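PDB 4TXD: Csc2 from Thermofilum pendens, which is a Cas7-family protein of the type I-D CRISPR system, carries a zinc ion in an RRM-based fold and probably binds the guide RNA. Local coordinates for residues H170-G175 against R349-F354; K43-P48 against E252-A257. All coordinates share one frame; numbering follows the deposited sequence.

Contact 1 of 2, residues H170-G175 against R349-F354. With ZN (zinc ion), chain B.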
loop_
_atom_site.group_PDB
_atom_site.type_symbol
_atom_site.label_atom_id
_atom_site.label_comp_id
_atom_site.label_asym_id
_atom_site.label_seq_id
_atom_site.Cartn_x
_atom_site.Cartn_y
_atom_site.Cartn_z
ATOM N N HIS A 170 0.994 9.965 -1.440
ATOM C CA HIS A 170 1.064 8.986 -0.388
ATOM C C HIS A 170 0.196 9.391 0.789
ATOM O O HIS A 170 -0.420 8.578 1.368
ATOM C CB HIS A 170 2.494 8.610 -0.007
ATOM C CG HIS A 170 3.023 9.319 1.180
ATOM N ND1 HIS A 170 2.674 8.983 2.460
ATOM C CD2 HIS A 170 3.872 10.357 1.285
ATOM C CE1 HIS A 170 3.288 9.776 3.304
ATOM N NE2 HIS A 170 4.016 10.626 2.616
ATOM N N CYS A 171 0.126 10.672 1.072
ATOM C CA CYS A 171 -0.760 11.147 2.116
ATOM C C CYS A 171 -2.217 10.926 1.797
ATOM O O CYS A 171 -2.935 10.454 2.604
ATOM C CB CYS A 171 -0.525 12.614 2.413
ATOM S SG CYS A 171 0.963 12.999 3.315
ATOM N N THR A 172 -2.627 11.274 0.601
ATOM C CA THR A 172 -4.018 11.208 0.251
ATOM C C THR A 172 -4.512 9.799 0.033
ATOM O O THR A 172 -5.638 9.501 0.263
ATOM C CB THR A 172 -4.353 12.100 -0.950
ATOM O OG1 THR A 172 -3.656 11.654 -2.087
ATOM C CG2 THR A 172 -3.969 13.502 -0.664
ATOM N N ILE A 173 -3.635 8.933 -0.410
ATOM C CA ILE A 173 -4.054 7.567 -0.696
ATOM C C ILE A 173 -4.023 6.702 0.567
ATOM O O ILE A 173 -4.973 5.969 0.850
ATOM C CB ILE A 173 -3.158 6.916 -1.785
ATOM C CG1 ILE A 173 -3.443 7.554 -3.154
ATOM C CG2 ILE A 173 -3.414 5.418 -1.863
ATOM C CD1 ILE A 173 -2.396 7.206 -4.205
ATOM N N PHE A 174 -2.930 6.784 1.317
ATOM C CA PHE A 174 -2.747 5.906 2.463
ATOM C C PHE A 174 -3.155 6.549 3.789
ATOM O O PHE A 174 -3.144 5.890 4.838
ATOM C CB PHE A 174 -1.293 5.429 2.532
ATOM C CG PHE A 174 -0.899 4.579 1.367
ATOM C CD1 PHE A 174 -1.327 3.259 1.286
ATOM C CD2 PHE A 174 -0.119 5.100 0.340
ATOM C CE1 PHE A 174 -0.972 2.458 0.192
ATOM C CE2 PHE A 174 0.247 4.309 -0.761
ATOM C CZ PHE A 174 -0.185 2.990 -0.838
ATOM N N GLY A 175 -3.492 7.836 3.750
ATOM C CA GLY A 175 -4.027 8.492 4.933
ATOM C C GLY A 175 -3.081 9.342 5.757
ATOM O O GLY A 175 -1.855 9.219 5.679
ATOM N N ARG A 349 -1.788 15.235 -10.204
ATOM C CA ARG A 349 -3.059 15.894 -10.542
ATOM C C ARG A 349 -4.222 15.323 -9.727
ATOM O O ARG A 349 -5.062 16.065 -9.215
ATOM C CB ARG A 349 -3.392 15.747 -12.032
ATOM C CG ARG A 349 -2.611 16.655 -12.989
ATOM C CD ARG A 349 -2.900 16.291 -14.457
ATOM N NE ARG A 349 -4.333 16.231 -14.725
ATOM C CZ ARG A 349 -4.994 15.141 -15.115
ATOM N NH1 ARG A 349 -4.359 13.997 -15.318
ATOM N NH2 ARG A 349 -6.301 15.199 -15.314
ATOM N N SER A 350 -4.271 13.999 -9.621
ATOM C CA SER A 350 -5.322 13.322 -8.862
ATOM C C SER A 350 -5.234 13.621 -7.361
ATOM O O SER A 350 -6.255 13.752 -6.674
ATOM C CB SER A 350 -5.241 11.812 -9.095
ATOM O OG SER A 350 -6.411 11.163 -8.651
ATOM N N SER A 351 -4.035 13.748 -6.846
ATOM C CA SER A 351 -3.864 13.944 -5.437
ATOM C C SER A 351 -4.282 15.337 -5.037
ATOM O O SER A 351 -4.938 15.514 -4.069
ATOM C CB SER A 351 -2.435 13.700 -5.000
ATOM O OG SER A 351 -2.286 13.626 -3.626
ATOM N N ILE A 352 -3.879 16.318 -5.825
ATOM C CA ILE A 352 -4.214 17.685 -5.507
ATOM C C ILE A 352 -5.712 17.878 -5.683
ATOM O O ILE A 352 -6.301 18.628 -4.985
ATOM C CB ILE A 352 -3.364 18.682 -6.303
ATOM C CG1 ILE A 352 -3.419 20.049 -5.674
ATOM C CG2 ILE A 352 -3.793 18.689 -7.738
ATOM C CD1 ILE A 352 -2.677 20.104 -4.375
ATOM N N ASP A 353 -6.301 17.137 -6.593
ATOM C CA ASP A 353 -7.721 17.143 -6.770
ATOM C C ASP A 353 -8.440 16.671 -5.508
ATOM O O ASP A 353 -9.322 17.315 -5.026
ATOM C CB ASP A 353 -8.117 16.275 -7.934
ATOM C CG ASP A 353 -9.573 16.332 -8.230
ATOM O OD1 ASP A 353 -10.100 17.416 -8.418
ATOM O OD2 ASP A 353 -10.185 15.293 -8.278
ATOM N N PHE A 354 -8.019 15.530 -4.993
ATOM C CA PHE A 354 -8.537 15.033 -3.738
ATOM C C PHE A 354 -8.394 16.044 -2.603
ATOM O O PHE A 354 -9.298 16.264 -1.855
ATOM C CB PHE A 354 -7.840 13.730 -3.363
ATOM C CG PHE A 354 -8.402 13.065 -2.155
ATOM C CD1 PHE A 354 -9.391 12.147 -2.266
ATOM C CD2 PHE A 354 -7.934 13.373 -0.924
ATOM C CE1 PHE A 354 -9.893 11.532 -1.167
ATOM C CE2 PHE A 354 -8.436 12.767 0.180
ATOM C CZ PHE A 354 -9.415 11.846 0.055
HETATM ZN ZN ZN B . 2.533 13.789 1.702
#
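Ser351 and Phe354, one turn apart on helix 343-365, both meet Thr172 of the short helix 169-174. The two hydroxyls come first: Ser351 OG lies 2.9 Å from Thr172 OG1, a hydrogen bond left unsettled because the threonine proton has another acceptor within reach. Ser351 OG is also bonded to the carbonyl of Phe167, just before Cys168, one of the zinc ligands. Thr172 holds OG1 between its backbone N and carbonyl carbon (chi1 63°), which leaves the methyl CG2 3.4 Å from Ser351 OG. Further along, Phe354 sends its ring anti to the backbone N (chi1 -174°), past the threonine rather than at it. Thr172 CB approaches Phe354 CD2 obliquely at 3.8 Å. Threonine suits this place by offering a hydroxyl to the serine and carbon to the ring; with an alanine here, Ser351 OG would probably lose a partner and the methyl's room between serine and ring would be left unfilled, though CB would still reach Phe354. The adjacent Cys171 binds zinc through SG at 2.4 Å, with Cys146, Asp165 and Cys168 completing the site. Two hydroxyls and an obliquely met ring thus join the zinc-bearing helix to the C-terminal one, the metal being held from the neighbouring position.

Contact 2 of 2, residues K43-P48 against E252-A257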
loop_
_atom_site.group_PDB
_atom_site.type_symbol
_atom_site.label_atom_id
_atom_site.label_comp_id
_atom_site.label_asym_id
_atom_site.label_seq_id
_atom_site.Cartn_x
_atom_site.Cartn_y
_atom_site.Cartn_z
ATOM N N LYS A 43 -17.077 16.232 -8.464
ATOM C CA LYS A 43 -17.496 17.021 -7.312
ATOM C C LYS A 43 -17.636 16.162 -6.049
ATOM O O LYS A 43 -17.426 16.645 -4.930
ATOM C CB LYS A 43 -18.821 17.735 -7.612
ATOM N N ASP A 44 -17.971 14.890 -6.233
ATOM C CA ASP A 44 -18.268 14.008 -5.110
ATOM C C ASP A 44 -17.146 13.030 -4.732
ATOM O O ASP A 44 -17.426 11.991 -4.141
ATOM C CB ASP A 44 -19.537 13.213 -5.418
ATOM C CG ASP A 44 -20.761 14.101 -5.567
ATOM O OD1 ASP A 44 -20.874 15.087 -4.806
ATOM O OD2 ASP A 44 -21.605 13.816 -6.446
ATOM N N ARG A 45 -15.907 13.348 -5.034
ATOM C CA ARG A 45 -14.796 12.472 -4.724
ATOM C C ARG A 45 -14.728 12.010 -3.299
ATOM O O ARG A 45 -14.274 10.949 -3.041
ATOM C CB ARG A 45 -13.478 13.120 -5.074
ATOM C CG ARG A 45 -13.174 12.951 -6.521
ATOM C CD ARG A 45 -11.733 13.023 -6.831
ATOM N NE ARG A 45 -10.988 11.911 -6.316
ATOM C CZ ARG A 45 -9.672 11.857 -6.364
ATOM N NH1 ARG A 45 -9.013 12.836 -6.910
ATOM N NH2 ARG A 45 -9.032 10.849 -5.864
ATOM N N ILE A 46 -15.162 12.849 -2.390
ATOM C CA ILE A 46 -15.139 12.526 -0.965
ATOM C C ILE A 46 -16.239 11.529 -0.575
ATOM O O ILE A 46 -16.121 10.804 0.418
ATOM C CB ILE A 46 -15.283 13.809 -0.110
ATOM C CG1 ILE A 46 -14.146 14.783 -0.427
ATOM C CG2 ILE A 46 -15.324 13.482 1.382
ATOM C CD1 ILE A 46 -12.760 14.162 -0.384
ATOM N N PHE A 47 -17.309 11.487 -1.362
ATOM C CA PHE A 47 -18.397 10.559 -1.085
ATOM C C PHE A 47 -18.036 9.166 -1.585
ATOM O O PHE A 47 -17.547 9.011 -2.699
ATOM C CB PHE A 47 -19.696 11.054 -1.720
ATOM C CG PHE A 47 -20.190 12.350 -1.135
ATOM C CD1 PHE A 47 -21.222 12.359 -0.212
ATOM C CD2 PHE A 47 -19.604 13.559 -1.493
ATOM C CE1 PHE A 47 -21.674 13.550 0.334
ATOM C CE2 PHE A 47 -20.047 14.751 -0.949
ATOM C CZ PHE A 47 -21.086 14.746 -0.035
ATOM N N PRO A 48 -18.263 8.145 -0.750
ATOM C CA PRO A 48 -17.828 6.794 -1.114
ATOM C C PRO A 48 -18.761 6.104 -2.118
ATOM O O PRO A 48 -19.968 6.317 -2.081
ATOM C CB PRO A 48 -17.824 6.063 0.229
ATOM C CG PRO A 48 -18.859 6.773 1.055
ATOM C CD PRO A 48 -18.865 8.206 0.595
ATOM N N GLU A 252 -8.004 6.240 -11.702
ATOM C CA GLU A 252 -7.120 5.453 -12.506
ATOM C C GLU A 252 -5.658 5.598 -12.146
ATOM O O GLU A 252 -5.033 4.624 -11.879
ATOM C CB GLU A 252 -7.370 5.696 -13.993
ATOM C CG GLU A 252 -6.369 5.059 -14.919
ATOM C CD GLU A 252 -6.858 4.954 -16.353
ATOM O OE1 GLU A 252 -8.040 5.132 -16.636
ATOM O OE2 GLU A 252 -6.040 4.650 -17.200
ATOM N N PRO A 253 -5.105 6.791 -12.111
ATOM C CA PRO A 253 -3.676 6.848 -11.784
ATOM C C PRO A 253 -3.339 6.480 -10.336
ATOM O O PRO A 253 -2.219 6.041 -10.051
ATOM C CB PRO A 253 -3.300 8.310 -12.060
ATOM C CG PRO A 253 -4.571 9.055 -12.039
ATOM C CD PRO A 253 -5.642 8.114 -12.483
ATOM N N GLU A 254 -4.283 6.681 -9.427
ATOM C CA GLU A 254 -4.067 6.283 -8.041
ATOM C C GLU A 254 -3.985 4.752 -7.953
ATOM O O GLU A 254 -3.082 4.197 -7.309
ATOM C CB GLU A 254 -5.181 6.842 -7.159
ATOM C CG GLU A 254 -5.098 8.364 -7.016
ATOM C CD GLU A 254 -6.328 8.976 -6.354
ATOM O OE1 GLU A 254 -7.288 8.245 -6.030
ATOM O OE2 GLU A 254 -6.325 10.205 -6.170
ATOM N N LEU A 255 -4.916 4.087 -8.622
ATOM C CA LEU A 255 -4.921 2.637 -8.684
ATOM C C LEU A 255 -3.640 2.080 -9.295
ATOM O O LEU A 255 -3.004 1.193 -8.726
ATOM C CB LEU A 255 -6.112 2.130 -9.488
ATOM C CG LEU A 255 -5.973 0.624 -9.753
ATOM C CD1 LEU A 255 -6.773 -0.162 -8.747
ATOM C CD2 LEU A 255 -6.375 0.269 -11.155
ATOM N N VAL A 256 -3.272 2.591 -10.464
ATOM C CA VAL A 256 -2.097 2.076 -11.152
ATOM C C VAL A 256 -0.835 2.350 -10.358
ATOM O O VAL A 256 0.025 1.471 -10.239
ATOM C CB VAL A 256 -1.961 2.664 -12.570
ATOM C CG1 VAL A 256 -0.637 2.206 -13.204
ATOM C CG2 VAL A 256 -3.156 2.233 -13.415
ATOM N N ALA A 257 -0.720 3.552 -9.792
ATOM C CA ALA A 257 0.449 3.872 -8.972
ATOM C C ALA A 257 0.509 3.000 -7.711
ATOM O O ALA A 257 1.595 2.675 -7.226
ATOM C CB ALA A 257 0.453 5.354 -8.586
#
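Arg45 bends at chi3 (68°) and Glu254 runs out extended beyond CG, so that the two long side chains approach from opposite directions and close a gap their backbones leave wide, with 12.8 Å between the CA atoms. Arg45 sits in a type I beta turn from Asp44 to Phe47, in the loop before strand 52-61. Glu254 belongs to the first turn of helix 252-263, which links strands 240-247 and 277-288 in a beta-alpha-beta crossover, as expected of an RRM-like fold. Their meeting is a buried salt bridge. Arg45 NH2 donates to Glu254 OE2 at 2.8 Å, with an N-H...O angle of 161°. The oxygen lies at the guanidinium edge, close to its plane, while the nitrogen comes to the syn side of the carboxylate and somewhat out of its plane; the two groups are twisted 41° apart, so this is not a flat two-pronged pairing.

Both ends have further partners. Arg45 NH1 is taken by Asp353, and Ser350 serves both groups. Besides Arg196, Glu254 OE1 has the backbone N of Thr251 as a donor, the latter as in one half of a capping box. Two arginines and a helix start would probably keep this carboxylate ionised. Arginine and glutamate suit the place because each is long enough and can serve several partners at once. Arg45 NH2 also stands 3.1 Å from Glu254 OE1, although the bond itself goes to OE2.

In the fold
Contacts 1 and 2 lie with their centres 8 Å apart and touch directly through helix 343-365. Ser350, beside the serine that faces Thr172, bridges them: its OG lies 2.7 Å from Glu254 OE2 and its carbonyl O lies 2.9 Å from Arg45 NH1. Phe354 adds a nonpolar join, with CE1 packed 4.0 Å from Ile46 CD1. Arg196 forms a second link, reaching both the carbonyl of Thr172 and the carboxylate of Glu254. The zinc ion is bound at the edge of contact 1, whereas the side chain of Glu254 is about 12 Å from it, so contact 2 lies apart from the metal's coordination shell.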